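Local coordinates for CheC-like superfamily protein (Shewanella oneidensis, PDB 3H2D) that probably acts in chemotaxis signalling as a CheX-type phosphatase that removes the phosphoryl group from the response regulator CheY, at residues 45-50 with 92-97; 22-27 with 68-73. All coordinates share one frame; numbering follows the deposited sequence. Where two conformers were deposited one is given.

Contact 1 of 2, residues 45-50 with 92-97; sequences GLIGMV and EITNMV
Thr94 meets Gly45 and Ile47 through two different branches, one polar and one apolar. The polar branch lies over the glycine: Thr94 OG1 comes within 3.3 Å of Gly45 CA. A side chain on Gly45 would point at the helix, and a modelled CB would fall only 1.9 Å from that hydroxyl oxygen, so the bare CA accounts for the close fit at this point. OG1 is not bonded to the strand; it is hydrogen-bonded to Val90 O, one turn back in its own helix.

The apolar contacts are made by the methyl. With OG1 beside the backbone N (chi1 -59°), Thr94 CG2 is anti to that N and reaches Ile47 CG2 at 3.9 Å and Ile47 CB at 4.0 Å, the two side chains sliding past each other in opposite directions. Farther along, Ile47 CD1 lies 3.9 Å from Asn95 OD1, a van der Waals approach with the side chains at about a right angle. An alanine in place of Thr94 would probably leave a gap against Ile47 CB and CG2 and deprive Val90 O of its hydroxyl partner.

Glu92 and Asn95 have the Glu-x-x-Asn spacing of the CheC/CheX phosphatases, in which such a pair acts on phosphorylated CheY; a like role here is probable but inferred.

The axes of 45-50 and 92-97 approach to 8.1 Å, with a signed crossing angle of -44° and contacts confined to Gly45, Leu46 and Ile47 on the strand. Strand 43-51 runs between strands 54-62 and 113-122, and Met114 of the latter packs on both Ile47 and Asn95. Met96 and Val97 touch helix 8-21, the former at Val17 and Met21, the latter at Leu14, whereas Leu46, pointing away from helix 84-107, packs on Met118 of the second subunit.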
ATOM      1  N   GLY B  45       6.495  -2.431  -3.222  1.00 22.85           N
ATOM      2  CA  GLY B  45       5.261  -3.051  -3.709  1.00 22.79           C
ATOM      3  C   GLY B  45       4.418  -3.482  -2.502  1.00 22.66           C
ATOM      4  O   GLY B  45       4.916  -4.171  -1.622  1.00 23.47           O
ATOM      5  N   LEU B  46       3.156  -3.047  -2.477  1.00 21.60           N
ATOM      6  CA  LEU B  46       2.211  -3.297  -1.398  1.00 23.72           C
ATOM      7  C   LEU B  46       0.954  -3.973  -1.957  1.00 22.35           C
ATOM      8  O   LEU B  46       0.483  -3.612  -3.040  1.00 25.50           O
ATOM      9  CB  LEU B  46       1.783  -1.994  -0.725  1.00 24.69           C
ATOM     10  CG  LEU B  46       2.742  -1.349   0.278  1.00 29.95           C
ATOM     11  CD1 LEU B  46       3.996  -0.936  -0.405  1.00 30.83           C
ATOM     12  CD2 LEU B  46       2.016  -0.123   0.917  1.00 27.00           C
ATOM     13  N   ILE B  47       0.409  -4.934  -1.221  1.00 22.14           N
ATOM     14  CA  ILE B  47      -0.778  -5.650  -1.646  1.00 20.71           C
ATOM     15  C   ILE B  47      -1.532  -6.180  -0.451  1.00 22.32           C
ATOM     16  O   ILE B  47      -0.948  -6.622   0.536  1.00 23.28           O
ATOM     17  CB  ILE B  47      -0.418  -6.796  -2.643  1.00 22.77           C
ATOM     18  CG1 ILE B  47      -1.644  -7.304  -3.428  1.00 21.84           C
ATOM     19  CG2 ILE B  47       0.441  -7.939  -1.948  1.00 23.15           C
ATOM     20  CD1 ILE B  47      -1.281  -8.009  -4.740  1.00 19.33           C
ATOM     21  N   GLY B  48      -2.845  -6.136  -0.555  1.00 22.03           N
ATOM     22  CA  GLY B  48      -3.723  -6.744   0.452  1.00 22.06           C
ATOM     23  C   GLY B  48      -4.094  -8.164   0.106  1.00 22.67           C
ATOM     24  O   GLY B  48      -4.074  -8.561  -1.070  1.00 23.16           O
HETATM   25  N   MSE B  49      -4.466  -8.918   1.152  1.00 22.24           N
HETATM   26  CA  MSE B  49      -4.898 -10.309   1.049  1.00 21.75           C
HETATM   27  C   MSE B  49      -6.140 -10.516   1.886  1.00 20.92           C
HETATM   28  O   MSE B  49      -6.237  -9.984   2.974  1.00 19.67           O
HETATM   29  CB  MSE B  49      -3.814 -11.239   1.551  1.00 22.90           C
HETATM   30  CG  MSE B  49      -2.595 -11.250   0.651  1.00 24.82           C
HETATM   31 SE   MSE B  49      -1.081 -12.139   1.501  0.75 22.14          SE
HETATM   32  CE  MSE B  49      -0.603 -10.715   2.770  1.00 27.39           C
ATOM     33  N   VAL B  50      -7.098 -11.256   1.342  1.00 20.30           N
ATOM     34  CA  VAL B  50      -8.343 -11.510   2.042  1.00 22.02           C
ATOM     35  C   VAL B  50      -8.671 -12.987   1.881  1.00 23.44           C
ATOM     36  O   VAL B  50      -8.678 -13.514   0.755  1.00 23.63           O
ATOM     37  CB  VAL B  50      -9.488 -10.643   1.512  1.00 24.95           C
ATOM     38  CG1 VAL B  50     -10.762 -10.958   2.191  1.00 25.40           C
ATOM     39  CG2 VAL B  50      -9.192  -9.140   1.715  1.00 24.31           C
ATOM     40  N   GLU B  92       4.824  -6.276 -10.807  1.00 23.29           N
ATOM     41  CA  GLU B  92       4.854  -7.673 -11.276  1.00 24.50           C
ATOM     42  C   GLU B  92       5.595  -8.579 -10.319  1.00 23.40           C
ATOM     43  O   GLU B  92       5.144  -9.680 -10.059  1.00 22.86           O
ATOM     44  CB  GLU B  92       5.448  -7.802 -12.686  1.00 24.72           C
ATOM     45  CG  GLU B  92       4.533  -7.269 -13.778  1.00 34.11           C
ATOM     46  CD  GLU B  92       3.148  -7.973 -13.748  1.00 43.53           C
ATOM     47  OE1 GLU B  92       3.102  -9.206 -13.525  1.00 50.01           O
ATOM     48  OE2 GLU B  92       2.106  -7.291 -13.886  1.00 54.90           O
ATOM     49  N   ILE B  93       6.687  -8.107  -9.749  1.00 22.22           N
ATOM     50  CA  ILE B  93       7.377  -8.876  -8.705  1.00 24.05           C
ATOM     51  C   ILE B  93       6.445  -9.106  -7.535  1.00 22.69           C
ATOM     52  O   ILE B  93       6.359 -10.230  -6.984  1.00 21.25           O
ATOM     53  CB  ILE B  93       8.693  -8.166  -8.210  1.00 24.48           C
ATOM     54  CG1 ILE B  93       9.724  -8.165  -9.344  1.00 25.16           C
ATOM     55  CG2 ILE B  93       9.234  -8.841  -6.949  1.00 24.00           C
ATOM     56  CD1 ILE B  93      10.977  -7.357  -9.025  1.00 25.11           C
ATOM     57  N   THR B  94       5.720  -8.056  -7.138  1.00 23.15           N
ATOM     58  CA  THR B  94       4.770  -8.183  -6.028  1.00 24.07           C
ATOM     59  C   THR B  94       3.701  -9.255  -6.305  1.00 24.11           C
ATOM     60  O   THR B  94       3.371 -10.095  -5.409  1.00 23.73           O
ATOM     61  CB  THR B  94       4.095  -6.829  -5.728  1.00 23.20           C
ATOM     62  OG1 THR B  94       5.096  -5.875  -5.398  1.00 25.16           O
ATOM     63  CG2 THR B  94       3.135  -6.940  -4.568  1.00 21.02           C
ATOM     64  N   ASN B  95       3.150  -9.233  -7.523  1.00 23.16           N
ATOM     65  CA  ASN B  95       2.160 -10.237  -7.892  1.00 21.65           C
ATOM     66  C   ASN B  95       2.749 -11.652  -7.862  1.00 23.59           C
ATOM     67  O   ASN B  95       2.073 -12.588  -7.419  1.00 23.42           O
ATOM     68  CB  ASN B  95       1.613 -10.008  -9.294  1.00 24.47           C
ATOM     69  CG  ASN B  95       0.438  -9.109  -9.331  1.00 31.26           C
ATOM     70  OD1 ASN B  95      -0.351  -9.035  -8.384  1.00 29.47           O
ATOM     71  ND2 ASN B  95       0.296  -8.386 -10.485  1.00 33.01           N
HETATM   72  N   MSE B  96       3.986 -11.827  -8.336  1.00 22.99           N
HETATM   73  CA  MSE B  96       4.576 -13.173  -8.352  1.00 25.32           C
HETATM   74  C   MSE B  96       4.959 -13.683  -6.960  1.00 24.25           C
HETATM   75  O   MSE B  96       4.802 -14.866  -6.693  1.00 21.54           O
HETATM   76  CB  MSE B  96       5.799 -13.245  -9.294  1.00 28.17           C
HETATM   77  CG  MSE B  96       5.451 -12.978 -10.699  1.00 31.46           C
HETATM   78 SE   MSE B  96       7.056 -13.292 -11.812  0.75 29.74          SE
HETATM   79  CE  MSE B  96       7.941 -11.629 -11.478  1.00 24.54           C
ATOM     80  N   VAL B  97       5.456 -12.804  -6.081  1.00 21.71           N
ATOM     81  CA  VAL B  97       5.751 -13.176  -4.689  1.00 21.86           C
ATOM     82  C   VAL B  97       4.472 -13.626  -3.947  1.00 21.66           C
ATOM     83  O   VAL B  97       4.417 -14.691  -3.291  1.00 19.25           O
ATOM     84  CB  VAL B  97       6.457 -12.012  -3.952  1.00 22.83           C
ATOM     85  CG1 VAL B  97       6.580 -12.294  -2.406  1.00 22.46           C
ATOM     86  CG2 VAL B  97       7.827 -11.787  -4.600  1.00 21.97           C
TER

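Contact 2 of 2, residues 22-27 with 68-73; sequences ASLELT and LQIMQN
Asn73 reaches from helix 64-75 to the carbonyl of Ala22, in the turn that leads from helix 8-21 to strand 27-33 of the alpha/beta CheC-like fold. The turn is marked by Ser23, the first residue past the helix to leave helical geometry, with a positive phi. Asn73 CB points toward the turn, and ND2 donates to Ala22 O over 2.7 Å. The approach is nearly along the C=O axis, with a C=O...donor angle of 168°, and the acceptor lies only 13° out of the plane of the asparagine amide, so the flat group is presented by its N-H rather than by its face.

Leu24 turns toward the helix beside this bond. Its CG is anti to the backbone N (chi1 -166°), and its CD1 goes between two helix residues, 3.8 Å from Gln69 CG and 3.9 Å from Ile70 CG1. The leucine and isoleucine side chains cross at about a right angle, while the side chain of Gln69 is crossed at a slant, CD1 touching its CB and CG. Ala22 CB adds a looser apolar contact with Ile70 CG2 at 4.2 Å. Ile18 of helix 8-21 touches both Leu24 and Ile70, so the apolar contact extends to that helix.

Gln69 also acts as a second shell for Asn73. Its chain bends at chi2, and its amide binds the other end of the asparagine amide, which is thereby held at both oxygen and nitrogen: Gln69 NE2 donates to Asn73 OD1 at 2.9 Å, from above the carbonyl plane.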
ATOM      1  N   ALA B  22      16.207 -13.091 -11.749  1.00 41.37           N
ATOM      2  CA  ALA B  22      17.060 -11.907 -11.784  1.00 39.24           C
ATOM      3  C   ALA B  22      18.542 -12.225 -11.566  1.00 38.86           C
ATOM      4  O   ALA B  22      19.357 -11.297 -11.485  1.00 39.39           O
ATOM      5  CB  ALA B  22      16.565 -10.825 -10.771  1.00 36.84           C
ATOM      6  N   SER B  23      18.875 -13.514 -11.458  1.00 37.21           N
ATOM      7  CA  SER B  23      20.229 -13.980 -11.168  1.00 38.92           C
ATOM      8  C   SER B  23      20.970 -13.127 -10.127  1.00 39.80           C
ATOM      9  O   SER B  23      22.157 -12.847 -10.284  1.00 40.53           O
ATOM     10  CB  SER B  23      21.055 -14.035 -12.452  1.00 40.15           C
ATOM     11  OG  SER B  23      20.398 -14.781 -13.458  1.00 45.20           O
ATOM     12  N   LEU B  24      20.279 -12.722  -9.067  1.00 37.61           N
ATOM     13  CA  LEU B  24      20.859 -11.827  -8.071  1.00 37.85           C
ATOM     14  C   LEU B  24      20.668 -12.465  -6.689  1.00 38.44           C
ATOM     15  O   LEU B  24      19.537 -12.625  -6.247  1.00 40.55           O
ATOM     16  CB  LEU B  24      20.152 -10.461  -8.162  1.00 37.77           C
ATOM     17  CG  LEU B  24      20.786  -9.259  -7.452  1.00 39.06           C
ATOM     18  CD1 LEU B  24      20.312  -7.954  -8.050  1.00 38.21           C
ATOM     19  CD2 LEU B  24      20.484  -9.309  -5.950  1.00 39.53           C
ATOM     20  N   GLU B  25      21.771 -12.819  -6.030  0.50 37.57           N
ATOM     21  CA  GLU B  25      21.733 -13.475  -4.719  0.50 38.07           C
ATOM     22  C   GLU B  25      21.386 -12.470  -3.612  0.50 36.22           C
ATOM     23  O   GLU B  25      22.183 -11.583  -3.313  0.50 35.02           O
ATOM     24  CB  GLU B  25      23.092 -14.141  -4.426  0.50 38.79           C
ATOM     25  CG  GLU B  25      23.160 -14.988  -3.135  0.50 39.07           C
ATOM     26  CD  GLU B  25      24.593 -15.142  -2.604  0.50 40.01           C
ATOM     27  OE1 GLU B  25      25.081 -16.291  -2.549  0.50 41.06           O
ATOM     28  OE2 GLU B  25      25.237 -14.115  -2.248  0.50 41.16           O
ATOM     29  N   LEU B  26      20.175 -12.582  -3.057  1.00 35.03           N
ATOM     30  CA  LEU B  26      19.801 -11.857  -1.855  1.00 34.02           C
ATOM     31  C   LEU B  26      20.113 -12.757  -0.669  1.00 35.22           C
ATOM     32  O   LEU B  26      19.794 -13.944  -0.693  1.00 38.01           O
ATOM     33  CB  LEU B  26      18.314 -11.529  -1.874  1.00 36.07           C
ATOM     34  CG  LEU B  26      17.890 -10.353  -2.750  1.00 34.77           C
ATOM     35  CD1 LEU B  26      16.368 -10.277  -2.780  1.00 36.99           C
ATOM     36  CD2 LEU B  26      18.486  -9.039  -2.277  1.00 31.80           C
ATOM     37  N   THR B  27      20.738 -12.233   0.369  1.00 33.03           N
ATOM     38  CA  THR B  27      20.943 -13.042   1.570  1.00 31.78           C
ATOM     39  C   THR B  27      19.944 -12.586   2.624  1.00 33.43           C
ATOM     40  O   THR B  27      20.011 -11.447   3.065  1.00 32.57           O
ATOM     41  CB  THR B  27      22.351 -12.914   2.095  1.00 31.16           C
ATOM     42  OG1 THR B  27      23.260 -13.415   1.113  1.00 30.20           O
ATOM     43  CG2 THR B  27      22.528 -13.725   3.400  1.00 31.14           C
ATOM     44  N   LEU B  68      17.132  -1.217  -9.369  1.00 22.31           N
ATOM     45  CA  LEU B  68      17.686  -0.973 -10.696  1.00 23.04           C
ATOM     46  C   LEU B  68      18.578  -2.112 -11.207  1.00 21.35           C
ATOM     47  O   LEU B  68      18.602  -2.390 -12.420  1.00 20.90           O
ATOM     48  CB  LEU B  68      18.401   0.362 -10.761  1.00 22.65           C
ATOM     49  CG  LEU B  68      17.529   1.617 -10.587  1.00 24.25           C
ATOM     50  CD1 LEU B  68      18.429   2.847 -10.592  1.00 23.24           C
ATOM     51  CD2 LEU B  68      16.474   1.704 -11.727  1.00 20.92           C
ATOM     52  N   GLN B  69      19.324  -2.753 -10.334  1.00 21.11           N
ATOM     53  CA  GLN B  69      20.085  -3.925 -10.741  1.00 21.94           C
ATOM     54  C   GLN B  69      19.178  -5.113 -11.061  1.00 22.25           C
ATOM     55  O   GLN B  69      19.489  -5.897 -11.965  1.00 20.33           O
ATOM     56  CB  GLN B  69      21.090  -4.362  -9.680  1.00 21.70           C
ATOM     57  CG  GLN B  69      22.115  -5.410 -10.181  1.00 24.67           C
ATOM     58  CD  GLN B  69      22.961  -4.934 -11.334  1.00 29.16           C
ATOM     59  OE1 GLN B  69      23.601  -3.887 -11.245  1.00 25.32           O
ATOM     60  NE2 GLN B  69      22.982  -5.698 -12.432  1.00 30.27           N
ATOM     61  N   ILE B  70      18.106  -5.294 -10.276  1.00 24.02           N
ATOM     62  CA  ILE B  70      17.086  -6.303 -10.536  1.00 23.75           C
ATOM     63  C   ILE B  70      16.475  -6.049 -11.933  1.00 23.19           C
ATOM     64  O   ILE B  70      16.352  -6.988 -12.756  1.00 21.17           O
ATOM     65  CB  ILE B  70      15.983  -6.321  -9.397  1.00 22.64           C
ATOM     66  CG1 ILE B  70      16.561  -6.844  -8.079  1.00 25.23           C
ATOM     67  CG2 ILE B  70      14.722  -7.142  -9.788  1.00 26.02           C
ATOM     68  CD1 ILE B  70      15.605  -6.664  -6.917  1.00 24.48           C
HETATM   69  N   MSE B  71      16.113  -4.793 -12.226  1.00 23.17           N
HETATM   70  CA  MSE B  71      15.601  -4.479 -13.547  1.00 26.10           C
HETATM   71  C   MSE B  71      16.614  -4.727 -14.646  1.00 22.39           C
HETATM   72  O   MSE B  71      16.229  -5.227 -15.697  1.00 23.05           O
HETATM   73  CB  MSE B  71      15.107  -3.056 -13.690  1.00 25.65           C
HETATM   74  CG  MSE B  71      14.173  -2.954 -14.976  1.00 30.70           C
HETATM   75 SE   MSE B  71      13.461  -1.260 -14.933  0.75 34.19          SE
HETATM   76  CE  MSE B  71      13.077  -0.924 -16.805  1.00 28.28           C
ATOM     77  N   GLN B  72      17.881  -4.372 -14.433  1.00 22.30           N
ATOM     78  CA  GLN B  72      18.906  -4.665 -15.418  1.00 21.38           C
ATOM     79  C   GLN B  72      18.913  -6.176 -15.734  1.00 21.83           C
ATOM     80  O   GLN B  72      18.981  -6.559 -16.889  1.00 21.95           O
ATOM     81  CB  GLN B  72      20.290  -4.245 -14.946  1.00 21.88           C
ATOM     82  CG  GLN B  72      21.417  -4.523 -15.978  1.00 22.67           C
ATOM     83  CD  GLN B  72      21.261  -3.686 -17.249  1.00 27.36           C
ATOM     84  OE1 GLN B  72      20.939  -2.491 -17.190  1.00 27.51           O
ATOM     85  NE2 GLN B  72      21.418  -4.322 -18.392  1.00 24.11           N
ATOM     86  N   ASN B  73      18.920  -6.999 -14.683  1.00 21.42           N
ATOM     87  CA  ASN B  73      19.099  -8.432 -14.848  1.00 22.71           C
ATOM     88  C   ASN B  73      17.868  -9.118 -15.452  1.00 22.83           C
ATOM     89  O   ASN B  73      17.987 -10.041 -16.251  1.00 23.33           O
ATOM     90  CB  ASN B  73      19.402  -9.072 -13.504  1.00 23.42           C
ATOM     91  CG  ASN B  73      20.786  -8.740 -12.991  1.00 25.58           C
ATOM     92  OD1 ASN B  73      21.529  -7.954 -13.586  1.00 25.76           O
ATOM     93  ND2 ASN B  73      21.129  -9.330 -11.871  1.00 30.73           N
TER

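The centres of contacts 1 and 2 lie about 18 Å apart in one alpha/beta fold: contact 1 seats helix 84-107 on the antiparallel sheet, and contact 2 joins the turn after helix 8-21 to helix 64-75. Their segments alternate along the chain, in the order 22-27, 45-50, 68-73, 92-97, so neither contact is a local unit. Helices 64-75 and 84-107 are consecutive, and they bring the two contacts together directly where Ile93 CD1 packs on Ile70 CG2 at 3.8 Å. Contact 1, buried near the chain centre, thus ties a helix to a strand that also meets the second subunit, whereas contact 2, partly buried and farther out, joins elements of one chain alone.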